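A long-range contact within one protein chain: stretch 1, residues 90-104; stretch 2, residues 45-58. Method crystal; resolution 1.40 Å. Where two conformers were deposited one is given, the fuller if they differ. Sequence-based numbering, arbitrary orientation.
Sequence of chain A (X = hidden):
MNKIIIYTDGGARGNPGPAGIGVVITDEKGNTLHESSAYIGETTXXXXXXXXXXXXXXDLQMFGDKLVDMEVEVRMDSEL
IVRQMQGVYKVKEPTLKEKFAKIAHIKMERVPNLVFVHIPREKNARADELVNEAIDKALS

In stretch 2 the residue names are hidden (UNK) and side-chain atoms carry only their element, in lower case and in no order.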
ATOM      1  N   LYS A  90      -5.219  -6.859  16.706  1.00 12.71           N
ATOM      2  CA  LYS A  90      -3.990  -7.607  16.521  1.00 12.64           C
ATOM      3  C   LYS A  90      -4.063  -8.477  15.286  1.00 11.83           C
ATOM      4  O   LYS A  90      -5.117  -8.990  14.927  1.00 13.82           O
ATOM      5  CB  LYS A  90      -3.692  -8.459  17.758  1.00 19.73           C
ATOM      6  CG  LYS A  90      -3.680  -7.658  19.053  1.00 27.94           C
ATOM      7  CD  LYS A  90      -2.961  -8.408  20.170  1.00 42.15           C
ATOM      8  CE  LYS A  90      -2.410  -7.444  21.214  1.00 43.48           C
ATOM      9  NZ  LYS A  90      -1.341  -8.065  22.044  1.00 47.53           N
ATOM     10  N   VAL A  91      -2.946  -8.563  14.580  1.00  9.56           N
ATOM     11  CA  VAL A  91      -2.821  -9.492  13.467  1.00  9.81           C
ATOM     12  C   VAL A  91      -2.723 -10.922  14.006  1.00 15.03           C
ATOM     13  O   VAL A  91      -1.905 -11.215  14.878  1.00 18.83           O
ATOM     14  CB  VAL A  91      -1.526  -9.174  12.692  1.00  8.97           C
ATOM     15  CG1 VAL A  91      -1.245 -10.241  11.627  1.00 14.04           C
ATOM     16  CG2 VAL A  91      -1.580  -7.791  12.076  1.00 11.18           C
ATOM     17  N   LYS A  92      -3.523 -11.822  13.448  1.00 19.76           N
ATOM     18  CA  LYS A  92      -3.472 -13.224  13.866  1.00 24.56           C
ATOM     19  C   LYS A  92      -2.746 -14.109  12.869  1.00 24.50           C
ATOM     20  O   LYS A  92      -1.940 -14.960  13.257  1.00 28.33           O
ATOM     21  CB  LYS A  92      -4.869 -13.779  14.146  1.00 25.28           C
ATOM     22  CG  LYS A  92      -5.993 -13.088  13.396  1.00 30.36           C
ATOM     23  CD  LYS A  92      -6.731 -12.109  14.297  1.00 44.28           C
ATOM     24  CE  LYS A  92      -7.890 -12.780  15.022  1.00 51.91           C
ATOM     25  NZ  LYS A  92      -8.985 -13.142  14.081  1.00 54.92           N
ATOM     26  N   GLU A  93      -2.944 -13.839  11.581  1.00 17.18           N
ATOM     27  CA  GLU A  93      -2.374 -14.704  10.548  1.00 18.19           C
ATOM     28  C   GLU A  93      -0.868 -14.790  10.723  1.00 18.81           C
ATOM     29  O   GLU A  93      -0.172 -13.795  10.553  1.00 18.22           O
ATOM     30  CB  GLU A  93      -2.687 -14.169   9.151  1.00 16.64           C
ATOM     31  CG  GLU A  93      -4.138 -14.350   8.708  1.00 22.54           C
ATOM     32  CD  GLU A  93      -4.515 -15.799   8.426  1.00 36.00           C
ATOM     33  OE1 GLU A  93      -3.609 -16.655   8.303  1.00 29.02           O
ATOM     34  OE2 GLU A  93      -5.715 -16.050   8.182  1.00 40.54           O
ATOM     35  N   PRO A  94      -0.343 -16.004  10.924  1.00 18.38           N
ATOM     36  CA  PRO A  94       1.093 -16.133  11.143  1.00 19.17           C
ATOM     37  C   PRO A  94       1.936 -15.591   9.990  1.00 16.03           C
ATOM     38  O   PRO A  94       2.997 -15.006  10.232  1.00 18.79           O
ATOM     39  CB  PRO A  94       1.284 -17.644  11.300  1.00 20.26           C
ATOM     40  CG  PRO A  94       0.008 -18.104  11.879  1.00 22.07           C
ATOM     41  CD  PRO A  94      -1.058 -17.261  11.216  1.00 18.86           C
ATOM     42  N   THR A  95       1.434 -15.690   8.758  1.00 17.50           N
ATOM     43  CA  THR A  95       2.216 -15.312   7.587  1.00 15.50           C
ATOM     44  C   THR A  95       2.366 -13.796   7.417  1.00 14.21           C
ATOM     45  O   THR A  95       3.081 -13.331   6.530  1.00 15.21           O
ATOM     46  CB  THR A  95       1.651 -15.927   6.275  1.00 18.18           C
ATOM     47  OG1 THR A  95       0.271 -15.570   6.125  1.00 16.48           O
ATOM     48  CG2 THR A  95       1.769 -17.446   6.302  1.00 23.23           C
ATOM     49  N   LEU A  96       1.673 -13.030   8.260  1.00 11.72           N
ATOM     50  CA  LEU A  96       1.703 -11.569   8.162  1.00 11.08           C
ATOM     51  C   LEU A  96       2.544 -10.893   9.247  1.00 11.49           C
ATOM     52  O   LEU A  96       2.755  -9.680   9.213  1.00 10.47           O
ATOM     53  CB  LEU A  96       0.277 -11.017   8.192  1.00 10.58           C
ATOM     54  CG  LEU A  96      -0.622 -11.349   6.998  1.00 11.58           C
ATOM     55  CD1 LEU A  96      -2.017 -10.785   7.213  1.00 14.39           C
ATOM     56  CD2 LEU A  96      -0.006 -10.817   5.713  1.00 11.77           C
ATOM     57  N   LYS A  97       2.904 -11.646  10.276  1.00 12.23           N
ATOM     58  CA  LYS A  97       3.455 -11.044  11.496  1.00 10.92           C
ATOM     59  C   LYS A  97       4.836 -10.423  11.291  1.00 11.14           C
ATOM     60  O   LYS A  97       5.093  -9.294  11.730  1.00 10.43           O
ATOM     61  CB  LYS A  97       3.457 -12.066  12.647  1.00 14.89           C
ATOM     62  CG  LYS A  97       2.046 -12.362  13.176  1.00 16.86           C
ATOM     63  CD  LYS A  97       2.046 -12.776  14.635  1.00 28.29           C
ATOM     64  CE  LYS A  97       0.662 -13.238  15.059  1.00 32.35           C
ATOM     65  NZ  LYS A  97       0.690 -13.981  16.351  1.00 39.41           N
ATOM     66  N   GLU A  98       5.646 -11.036  10.445  1.00 10.58           N
ATOM     67  CA  GLU A  98       6.950 -10.469  10.182  0.50 11.16           C
ATOM     68  C   GLU A  98       6.872  -9.201   9.335  1.00  9.02           C
ATOM     69  O   GLU A  98       7.451  -8.171   9.702  1.00  9.70           O
ATOM     70  CB  GLU A  98       7.929 -11.511   9.633  0.50 14.71           C
ATOM     71  CG  GLU A  98       8.731 -12.192  10.745  0.50 18.55           C
ATOM     72  CD  GLU A  98       9.406 -13.477  10.313  0.50 16.97           C
ATOM     73  OE1 GLU A  98       9.472 -14.416  11.142  0.50 11.01           O
ATOM     74  OE2 GLU A  98      10.050 -13.467   9.246  0.50 22.18           O
ATOM     75  N   LYS A  99       6.021  -9.206   8.312  1.00 10.29           N
ATOM     76  CA  LYS A  99       5.831  -8.010   7.509  1.00  8.86           C
ATOM     77  C   LYS A  99       5.155  -6.887   8.291  1.00  8.08           C
ATOM     78  O   LYS A  99       5.471  -5.707   8.116  1.00  8.16           O
ATOM     79  CB  LYS A  99       5.075  -8.331   6.219  1.00 10.21           C
ATOM     80  CG  LYS A  99       5.936  -9.064   5.193  1.00 12.02           C
ATOM     81  CD  LYS A  99       5.089  -9.751   4.120  1.00 15.66           C
ATOM     82  CE  LYS A  99       5.883 -10.839   3.391  1.00 23.91           C
ATOM     83  NZ  LYS A  99       7.110 -10.322   2.760  1.00 26.98           N
ATOM     84  N   PHE A 100       4.272  -7.251   9.215  1.00  8.19           N
ATOM     85  CA  PHE A 100       3.629  -6.246  10.033  1.00  8.40           C
ATOM     86  C   PHE A 100       4.662  -5.470  10.856  1.00  8.28           C
ATOM     87  O   PHE A 100       4.635  -4.240  10.933  1.00  8.16           O
ATOM     88  CB  PHE A 100       2.616  -6.898  10.981  1.00  8.30           C
ATOM     89  CG  PHE A 100       1.849  -5.914  11.805  1.00  9.21           C
ATOM     90  CD1 PHE A 100       0.767  -5.239  11.254  1.00 10.47           C
ATOM     91  CD2 PHE A 100       2.361  -5.463  13.006  1.00  8.33           C
ATOM     92  CE1 PHE A 100       0.129  -4.230  11.952  1.00 10.74           C
ATOM     93  CE2 PHE A 100       1.718  -4.453  13.711  1.00 11.74           C
ATOM     94  CZ  PHE A 100       0.604  -3.837  13.175  1.00 10.76           C
ATOM     95  N   ALA A 101       5.563  -6.210  11.504  1.00  8.54           N
ATOM     96  CA  ALA A 101       6.618  -5.589  12.307  1.00  7.61           C
ATOM     97  C   ALA A 101       7.560  -4.731  11.463  1.00 10.27           C
ATOM     98  O   ALA A 101       7.948  -3.628  11.851  1.00  8.70           O
ATOM     99  CB  ALA A 101       7.412  -6.666  13.055  1.00  8.98           C
ATOM    100  N   LYS A 102       7.843  -5.220  10.263  1.00  6.86           N
ATOM    101  CA  LYS A 102       8.718  -4.500   9.344  1.00  9.78           C
ATOM    102  C   LYS A 102       8.089  -3.167   8.916  1.00  8.82           C
ATOM    103  O   LYS A 102       8.719  -2.116   9.038  1.00  9.05           O
ATOM    104  CB  LYS A 102       8.973  -5.377   8.124  1.00  9.80           C
ATOM    105  CG  LYS A 102       9.726  -4.690   6.995  1.00  8.43           C
ATOM    106  CD  LYS A 102      10.072  -5.670   5.888  1.00  8.43           C
ATOM    107  CE  LYS A 102      10.583  -4.929   4.655  1.00  9.97           C
ATOM    108  NZ  LYS A 102      11.000  -5.885   3.577  1.00 10.81           N
ATOM    109  N   ILE A 103       6.803  -3.203   8.556  1.00  8.31           N
ATOM    110  CA  ILE A 103       6.073  -2.000   8.193  1.00  9.83           C
ATOM    111  C   ILE A 103       6.017  -1.013   9.349  1.00  9.41           C
ATOM    112  O   ILE A 103       6.253   0.179   9.180  1.00  9.15           O
ATOM    113  CB  ILE A 103       4.639  -2.333   7.743  1.00  7.98           C
ATOM    114  CG1 ILE A 103       4.665  -3.033   6.384  1.00  8.59           C
ATOM    115  CG2 ILE A 103       3.770  -1.080   7.712  1.00 10.98           C
ATOM    116  CD1 ILE A 103       3.398  -3.786   6.036  1.00  9.56           C
ATOM    117  N   ALA A 104       5.725  -1.516  10.539  1.00  9.33           N
ATOM    118  CA  ALA A 104       5.619  -0.631  11.693  1.00 12.17           C
ATOM    119  C   ALA A 104       6.934   0.095  11.945  1.00  9.37           C
ATOM    120  O   ALA A 104       6.951   1.290  12.225  1.00 12.63           O
ATOM    121  CB  ALA A 104       5.192  -1.416  12.922  1.00 11.37           C
ATOM    122  N   UNK A  45      -3.168 -13.202  -1.167  1.00 15.03           N
ATOM    123  CA  UNK A  45      -3.772 -11.900  -1.265  1.00 14.53           C
ATOM    124  C   UNK A  45      -3.280 -10.985  -0.150  1.00 12.34           C
ATOM    125  O   UNK A  45      -2.977  -9.819  -0.376  1.00 13.13           O
ATOM    126  c   UNK A  45      -5.298 -12.016  -1.213  1.00 18.35           C
ATOM    127  o   UNK A  45      -6.254  -9.886  -1.635  1.00 29.04           O
ATOM    128  c   UNK A  45      -5.976 -11.003  -2.086  1.00 27.32           C
ATOM    129  n   UNK A  45      -5.957 -11.264  -3.392  1.00 19.70           N
ATOM    130  N   UNK A  46      -3.369 -11.465   1.084  1.00 17.67           N
ATOM    131  CA  UNK A  46      -3.056 -10.619   2.226  1.00 16.30           C
ATOM    132  C   UNK A  46      -1.582 -10.218   2.255  1.00 10.85           C
ATOM    133  O   UNK A  46      -1.254  -9.092   2.615  1.00 12.75           O
ATOM    134  o   UNK A  46      -5.607 -10.261   3.328  1.00 24.28           O
ATOM    135  c   UNK A  46      -4.929 -11.159   3.838  1.00 23.38           C
ATOM    136  n   UNK A  46      -5.421 -12.003   4.737  1.00 24.61           N
ATOM    137  c   UNK A  46      -3.453 -11.295   3.535  1.00 17.07           C
ATOM    138  N   UNK A  47      -0.713 -11.141   1.856  1.00 12.69           N
ATOM    139  CA  UNK A  47       0.694 -10.807   1.697  1.00 11.58           C
ATOM    140  C   UNK A  47       0.900  -9.736   0.634  1.00 12.85           C
ATOM    141  O   UNK A  47       1.588  -8.744   0.894  1.00 10.90           O
ATOM    142  c   UNK A  47       1.683 -12.853   2.736  1.00 13.30           C
ATOM    143  c   UNK A  47       2.971 -11.609   0.968  1.00 15.39           C
ATOM    144  c   UNK A  47       1.575 -12.030   1.453  1.00 10.40           C
ATOM    145  N   UNK A  48       0.210  -9.865  -0.500  1.00 10.63           N
ATOM    146  CA  UNK A  48       0.250  -8.821  -1.520  1.00  7.59           C
ATOM    147  C   UNK A  48      -0.201  -7.447  -1.029  1.00  9.24           C
ATOM    148  O   UNK A  48       0.436  -6.453  -1.347  1.00  9.95           O
ATOM    149  c   UNK A  48      -0.512  -9.248  -2.785  1.00 10.31           C
ATOM    150  N   UNK A  49      -1.273  -7.384  -0.236  1.00  9.89           N
ATOM    151  CA  UNK A  49      -1.694  -6.108   0.335  1.00  9.55           C
ATOM    152  C   UNK A  49      -0.585  -5.492   1.182  1.00  8.98           C
ATOM    153  O   UNK A  49      -0.368  -4.273   1.169  1.00  9.16           O
ATOM    154  o   UNK A  49      -4.557  -4.099   0.276  1.00 25.47           O
ATOM    155  o   UNK A  49      -6.326  -5.363   0.031  1.00 26.92           O
ATOM    156  c   UNK A  49      -2.951  -6.273   1.197  1.00 10.65           C
ATOM    157  c   UNK A  49      -5.104  -5.229   0.249  1.00 34.73           C
ATOM    158  c   UNK A  49      -4.260  -6.499   0.423  1.00 15.82           C
ATOM    159  N   UNK A  50       0.072  -6.325   1.990  1.00 10.13           N
ATOM    160  CA  UNK A  50       1.149  -5.829   2.847  1.00  9.70           C
ATOM    161  C   UNK A  50       2.368  -5.421   2.024  1.00  8.37           C
ATOM    162  O   UNK A  50       2.968  -4.379   2.287  1.00  7.82           O
ATOM    163  c   UNK A  50      -1.355  -6.840   6.336  1.00  8.92           C
ATOM    164  c   UNK A  50       0.756  -6.897   5.158  1.00  7.97           C
ATOM    165  o   UNK A  50      -1.415  -7.028   8.721  1.00 12.02           O
ATOM    166  c   UNK A  50       0.658  -7.164   7.552  1.00  9.06           C
ATOM    167  c   UNK A  50      -0.708  -7.022   7.528  1.00 10.74           C
ATOM    168  c   UNK A  50       1.559  -6.889   3.870  1.00  7.77           C
ATOM    169  c   UNK A  50       1.382  -7.063   6.386  1.00  8.35           C
ATOM    170  c   UNK A  50      -0.629  -6.817   5.151  1.00 10.52           C
ATOM    171  N   UNK A  51       2.658  -6.174   0.969  1.00  9.47           N
ATOM    172  CA  UNK A  51       3.766  -5.806   0.088  1.00  8.26           C
ATOM    173  C   UNK A  51       3.494  -4.475  -0.610  1.00  9.00           C
ATOM    174  O   UNK A  51       4.420  -3.721  -0.888  1.00  7.94           O
ATOM    175  c   UNK A  51       4.041  -6.902  -0.947  1.00  9.14           C
ATOM    176  o   UNK A  51       6.733  -9.190   0.081  1.00 20.28           O
ATOM    177  o   UNK A  51       6.672  -6.979   0.059  1.00 13.47           O
ATOM    178  c   UNK A  51       6.125  -8.106  -0.095  1.00 18.55           C
ATOM    179  c   UNK A  51       4.637  -8.200  -0.419  1.00 11.87           C
ATOM    180  N   UNK A  52       2.237  -4.186  -0.932  1.00  8.47           N
ATOM    181  CA  UNK A  52       1.926  -2.920  -1.571  1.00  6.67           C
ATOM    182  C   UNK A  52       2.194  -1.750  -0.636  1.00  5.88           C
ATOM    183  O   UNK A  52       2.726  -0.717  -1.058  1.00  7.68           O
ATOM    184  c   UNK A  52       0.476  -2.905  -2.046  1.00  8.22           C
ATOM    185  N   UNK A  53       1.893  -1.923   0.655  1.00  7.07           N
ATOM    186  CA  UNK A  53       2.265  -0.910   1.645  1.00  9.28           C
ATOM    187  C   UNK A  53       3.790  -0.735   1.741  1.00  5.83           C
ATOM    188  O   UNK A  53       4.278   0.395   1.836  1.00  6.98           O
ATOM    189  c   UNK A  53       0.183  -1.165   3.208  1.00 14.86           C
ATOM    190  c   UNK A  53      -0.215   0.299   3.293  1.00 16.80           C
ATOM    191  c   UNK A  53       1.692  -1.252   3.026  1.00 10.42           C
ATOM    192  c   UNK A  53      -0.226  -1.910   4.475  1.00 21.24           C
ATOM    193  N   UNK A  54       4.520  -1.850   1.803  1.00  7.07           N
ATOM    194  CA  UNK A  54       5.978  -1.777   1.842  1.00  7.09           C
ATOM    195  C   UNK A  54       6.530  -1.015   0.622  1.00  6.60           C
ATOM    196  O   UNK A  54       7.381  -0.145   0.759  1.00  6.67           O
ATOM    197  c   UNK A  54       6.205  -3.761   3.334  1.00  8.71           C
ATOM    198  c   UNK A  54       6.529  -5.225   3.483  1.00  9.27           C
ATOM    199  c   UNK A  54       6.579  -3.179   1.966  1.00  6.75           C
ATOM    200  c   UNK A  54       8.089  -3.135   1.785  1.00  8.55           C
ATOM    201  N   UNK A  55       5.959  -1.277  -0.545  1.00  6.26           N
ATOM    202  CA  UNK A  55       6.350  -0.580  -1.759  1.00  7.18           C
ATOM    203  C   UNK A  55       5.988   0.897  -1.719  1.00  7.64           C
ATOM    204  O   UNK A  55       6.812   1.738  -2.067  1.00  6.88           O
ATOM    205  c   UNK A  55       7.347  -0.141  -7.210  1.00  7.75           C
ATOM    206  n   UNK A  55       7.392   0.481  -6.039  1.00  7.69           N
ATOM    207  c   UNK A  55       5.740  -1.245  -2.991  1.00  7.11           C
ATOM    208  n   UNK A  55       7.382  -1.467  -7.260  1.00  7.61           N
ATOM    209  c   UNK A  55       5.873  -0.443  -4.286  1.00  7.33           C
ATOM    210  n   UNK A  55       7.283   0.567  -8.333  1.00 10.02           N
ATOM    211  c   UNK A  55       7.331  -0.213  -4.738  1.00  8.30           C
ATOM    212  N   UNK A  56       4.810   1.231  -1.190  1.00  6.25           N
ATOM    213  CA  UNK A  56       4.479   2.652  -1.025  1.00  7.25           C
ATOM    214  C   UNK A  56       5.460   3.384  -0.117  1.00  6.75           C
ATOM    215  O   UNK A  56       5.874   4.508  -0.412  1.00  7.38           O
ATOM    216  c   UNK A  56       3.047   2.829  -0.526  1.00  7.87           C
ATOM    217  N   UNK A  57       5.851   2.736   0.984  1.00  6.43           N
ATOM    218  CA  UNK A  57       6.847   3.319   1.885  1.00  7.39           C
ATOM    219  C   UNK A  57       8.226   3.494   1.240  1.00  6.62           C
ATOM    220  O   UNK A  57       8.916   4.481   1.524  1.00  7.71           O
ATOM    221  c   UNK A  57       6.949   2.493   3.169  1.00  8.14           C
ATOM    222  c   UNK A  57       5.723   1.481   5.074  1.00 10.42           C
ATOM    223  c   UNK A  57       5.513   3.938   4.671  1.00 13.85           C
ATOM    224  c   UNK A  57       5.666   2.564   4.000  1.00  7.49           C
ATOM    225  N   UNK A  58       8.578   2.598   0.319  1.00  5.33           N
ATOM    226  CA  UNK A  58       9.788   2.740  -0.479  1.00  6.90           C
ATOM    227  C   UNK A  58       9.669   3.902  -1.464  1.00  6.84           C
ATOM    228  O   UNK A  58      10.584   4.730  -1.584  1.00  6.99           O
ATOM    229  c   UNK A  58      12.508   1.233  -1.841  1.00 12.32           C
ATOM    230  o   UNK A  58      12.752   1.399  -0.617  1.00 14.65           O
ATOM    231  c   UNK A  58      11.095   1.472  -2.320  1.00 12.29           C
ATOM    232  c   UNK A  58      10.068   1.422  -1.204  1.00  8.83           C
ATOM    233  o   UNK A  58      13.403   1.112  -2.721  1.00 11.80           O
TER

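Position 45 opens the helix with two side-chain carbons, the second carrying one oxygen and one nitrogen. This is a short amide, Asn45, and it lies too far from stretch 1 to touch it. Position 46 has the same make-up, but its CA-to-CB bond points toward stretch 1, and its CB lies 4.0 Å from Leu96 CD1; it is Asn46. At position 47 one carbon carries two more, a fork directly at CB. One branch is 4.0 Å from Leu96 CD2 and the other 3.9 Å from Lys99 CE. Three carbons forked at CB make this Val47, in contact with two residues about one helical turn apart.

Position 48 has a single side-chain carbon, directed away from the partner helix: Ala48. Position 49 has three carbons, the third bearing two oxygens. This carboxylate leads away from stretch 1, and the residue is Glu49. Position 50 shows one carbon followed by a six-carbon ring bearing one oxygen, a phenol. Leu96 CD2 lies over one face of the ring, 3.9 Å from its centroid and 6° off the normal, a CH-pi contact. Lys99 CB and Phe100 CB approach the ring edge. The residue is Tyr50, and Tyr50 OH reaches 3.4 Å from Val91 CG2 and is hydrogen-bonded elsewhere in the structure.

Position 51 again carries three carbons ending in two oxygens. Its CA-to-CB bond runs sideways, yet one oxygen comes within 2.9 Å of Lys99 NZ. The residue is Glu51, and Lys99 NZ donates a hydrogen bond to its OE2 within a salt bridge. Position 52 has one carbon, out of reach of stretch 1: Ala52. Position 53 has four carbons forked at the second, and its CB is 4.3 Å from Ile103 CD1; this is Leu53.

Position 54 also has four carbons, but the fork is at the first and one arm is two carbons long. The inner carbon of that arm meets Ile103 CG1 at 3.5 Å. The branching is that of Ile54, whose CD1 lies 4.2 Å from Lys99 CG. Position 55 runs through three carbons and a nitrogen to a carbon carrying two further nitrogens, a guanidinium. Arg55 does not reach stretch 1. The lone carbon of position 56 makes it Ala56, also out of contact. Position 57 has four carbons forked at the second, and one terminal carbon lies 4.2 Å from Ile103 CG2: Leu57. Three carbons and a terminal pair of oxygens at position 58 give Glu58, beyond reach of the partner.

The two helices run nearly parallel, at 4° with axes 9.9 Å apart, so contacts recur along their length: Leu96 faces Val47, Lys99 faces Tyr50 and Ile103 faces Ile54. Packing is reciprocal. Tyr50 fits among Leu96, Lys99, Phe100 and Ile103; Lys99 and Ile103 in turn fill hollows on the other helix. Apolar packing dominates the 684 Å² buried, and the Lys99–Glu51 salt bridge supplies the one hydrogen bond across it.

Stretch 2 (45-58) NNVAEYEALIRALE
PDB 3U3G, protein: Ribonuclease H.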